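Local atomic coordinates of chorismate mutase and shikimate 5-dehydrogenase fusion protein (Clostridium acetobutylicum, PDB entry 3FBT), a protein that probably catalyses the reversible NADPH-linked reduction of 3-dehydroshikimate to shikimate, as the dehydrogenase part of a fusion with chorismate mutase. Residues S208-L213 / L221-A226. Residues are numbered along the deposited sequence; the frame is centred on the assembly and turned at random.
Sequences SSAVDL and LFLKYA
Ala210 and Ala226 meet methyl to methyl, CB to CB at 3.5 Å, where strand and helix backbones come nearest; a small residue on each side permits so close an approach. Two larger side chains of the helix, Leu223 and Phe222, extend the contact along the helix-facing side of the strand toward Asp212. Leu223 starts out along the flank of the helix, but with CG anti to its carbonyl carbon (chi1 -67°) its branched end can touch two strand residues: CD2 lies 4.1 Å from Ala210 CB, and CG 3.8 Å from Asp212 CB. Phe222 comes in beside it, its flat ring long enough to bring CE2 within 3.8 Å of Val211 O and 4.2 Å of Ala210 CB. The antiparallel course of helix and strand, 164° between their directions, belongs to a beta-alpha-beta unit in the Rossmann-type NADP-binding domain of the fusion's shikimate dehydrogenase part, in which helix 221-228 connects strand 209-212 to its parallel neighbour 232-234. Asp212 turns its carboxylate nearly perpendicular to the Phe222 ring (89°), with Asp212 OD2 3.6 Å from Phe222 CD2. This short, buried acid offers two oxygens to three partners outside the segments: OD1 hydrogen-bonds to Asn184 ND2 and Ile214 N, OD2 to Thr220 OG1. Thr220 OG1 also bonds to Leu223 N, so one hydroxyl links the carboxylate to the helix's first turn. Beyond the strand's end follows Leu213, predicted to bind NADP(+), while Ile182 packs against Phe222 and Val204 against Ala226.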
loop_
_atom_site.group_PDB
_atom_site.type_symbol
_atom_site.label_atom_id
_atom_site.label_comp_id
_atom_site.label_asym_id
_atom_site.label_seq_id
_atom_site.Cartn_x
_atom_site.Cartn_y
_atom_site.Cartn_z
ATOM N N SER A 208 43.617 -12.660 -3.476
ATOM C CA SER A 208 43.117 -14.045 -3.571
ATOM C C SER A 208 41.580 -14.198 -3.495
ATOM O O SER A 208 41.085 -15.298 -3.642
ATOM C CB SER A 208 43.781 -14.892 -2.530
ATOM O OG SER A 208 43.519 -14.287 -1.295
ATOM N N SER A 209 40.837 -13.107 -3.261
ATOM C CA SER A 209 39.364 -13.081 -3.435
ATOM C C SER A 209 38.839 -11.768 -4.067
ATOM O O SER A 209 39.241 -10.682 -3.665
ATOM C CB SER A 209 38.726 -13.229 -2.097
ATOM O OG SER A 209 38.880 -14.538 -1.678
ATOM N N ALA A 210 37.945 -11.879 -5.049
ATOM C CA ALA A 210 37.350 -10.755 -5.656
ATOM C C ALA A 210 35.880 -10.802 -5.258
ATOM O O ALA A 210 35.268 -11.813 -5.559
ATOM C CB ALA A 210 37.460 -10.890 -7.164
ATOM N N VAL A 211 35.331 -9.744 -4.623
ATOM C CA VAL A 211 33.884 -9.607 -4.285
ATOM C C VAL A 211 33.281 -8.386 -5.055
ATOM O O VAL A 211 33.697 -7.245 -4.829
ATOM C CB VAL A 211 33.640 -9.380 -2.732
ATOM C CG1 VAL A 211 32.074 -9.380 -2.322
ATOM C CG2 VAL A 211 34.368 -10.398 -1.871
ATOM N N ASP A 212 32.343 -8.607 -5.958
ATOM C CA ASP A 212 31.596 -7.502 -6.561
ATOM C C ASP A 212 30.193 -7.399 -5.939
ATOM O O ASP A 212 29.483 -8.379 -5.845
ATOM C CB ASP A 212 31.424 -7.716 -8.050
ATOM C CG ASP A 212 31.201 -6.398 -8.794
ATOM O OD1 ASP A 212 30.691 -5.457 -8.157
ATOM O OD2 ASP A 212 31.595 -6.280 -10.003
ATOM N N LEU A 213 29.775 -6.220 -5.519
ATOM C CA LEU A 213 28.412 -6.082 -4.964
ATOM C C LEU A 213 27.358 -6.006 -6.066
ATOM O O LEU A 213 26.168 -6.086 -5.792
ATOM C CB LEU A 213 28.267 -4.861 -4.058
ATOM C CG LEU A 213 28.545 -4.901 -2.582
ATOM C CD1 LEU A 213 29.967 -5.417 -2.330
ATOM C CD2 LEU A 213 28.394 -3.484 -2.199
ATOM N N LEU A 221 32.891 -7.860 -15.959
ATOM C CA LEU A 221 34.287 -7.827 -16.408
ATOM C C LEU A 221 35.197 -7.996 -15.197
ATOM O O LEU A 221 36.090 -8.854 -15.163
ATOM C CB LEU A 221 34.586 -6.509 -17.141
ATOM C CG LEU A 221 35.896 -6.414 -17.950
ATOM C CD1 LEU A 221 36.023 -7.597 -18.957
ATOM C CD2 LEU A 221 35.995 -5.080 -18.677
ATOM N N PHE A 222 34.954 -7.191 -14.170
ATOM C CA PHE A 222 35.728 -7.306 -12.960
ATOM C C PHE A 222 35.828 -8.736 -12.444
ATOM O O PHE A 222 36.922 -9.139 -12.011
ATOM C CB PHE A 222 35.164 -6.390 -11.880
ATOM C CG PHE A 222 35.762 -6.578 -10.504
ATOM C CD1 PHE A 222 37.008 -6.080 -10.219
ATOM C CD2 PHE A 222 35.034 -7.179 -9.473
ATOM C CE1 PHE A 222 37.520 -6.191 -8.979
ATOM C CE2 PHE A 222 35.519 -7.266 -8.200
ATOM C CZ PHE A 222 36.784 -6.775 -7.949
ATOM N N LEU A 223 34.710 -9.479 -12.415
ATOM C CA LEU A 223 34.733 -10.846 -11.955
ATOM C C LEU A 223 35.291 -11.918 -12.956
ATOM O O LEU A 223 35.880 -12.920 -12.532
ATOM C CB LEU A 223 33.355 -11.257 -11.452
ATOM C CG LEU A 223 32.843 -10.551 -10.185
ATOM C CD1 LEU A 223 31.456 -11.080 -9.923
ATOM C CD2 LEU A 223 33.769 -10.812 -8.962
ATOM N N LYS A 224 35.068 -11.722 -14.250
ATOM C CA LYS A 224 35.712 -12.553 -15.269
ATOM C C LYS A 224 37.229 -12.526 -15.022
ATOM O O LYS A 224 37.877 -13.574 -14.708
ATOM C CB LYS A 224 35.405 -12.000 -16.666
ATOM C CG LYS A 224 36.063 -12.816 -17.773
ATOM C CD LYS A 224 36.230 -12.035 -19.032
ATOM C CE LYS A 224 34.889 -11.437 -19.516
ATOM N NZ LYS A 224 34.882 -11.271 -21.025
ATOM N N TYR A 225 37.768 -11.305 -15.086
ATOM C CA TYR A 225 39.151 -11.025 -14.723
ATOM C C TYR A 225 39.622 -11.880 -13.587
ATOM O O TYR A 225 40.728 -12.415 -13.633
ATOM C CB TYR A 225 39.310 -9.583 -14.262
ATOM C CG TYR A 225 39.295 -8.593 -15.360
ATOM C CD1 TYR A 225 39.197 -8.990 -16.680
ATOM C CD2 TYR A 225 39.414 -7.230 -15.072
ATOM C CE1 TYR A 225 39.197 -8.039 -17.711
ATOM C CE2 TYR A 225 39.392 -6.296 -16.046
ATOM C CZ TYR A 225 39.312 -6.687 -17.365
ATOM O OH TYR A 225 39.314 -5.692 -18.320
ATOM N N ALA A 226 38.823 -11.937 -12.523
ATOM C CA ALA A 226 39.170 -12.713 -11.361
ATOM C C ALA A 226 39.187 -14.186 -11.745
ATOM O O ALA A 226 40.009 -14.952 -11.217
ATOM C CB ALA A 226 38.165 -12.460 -10.240
#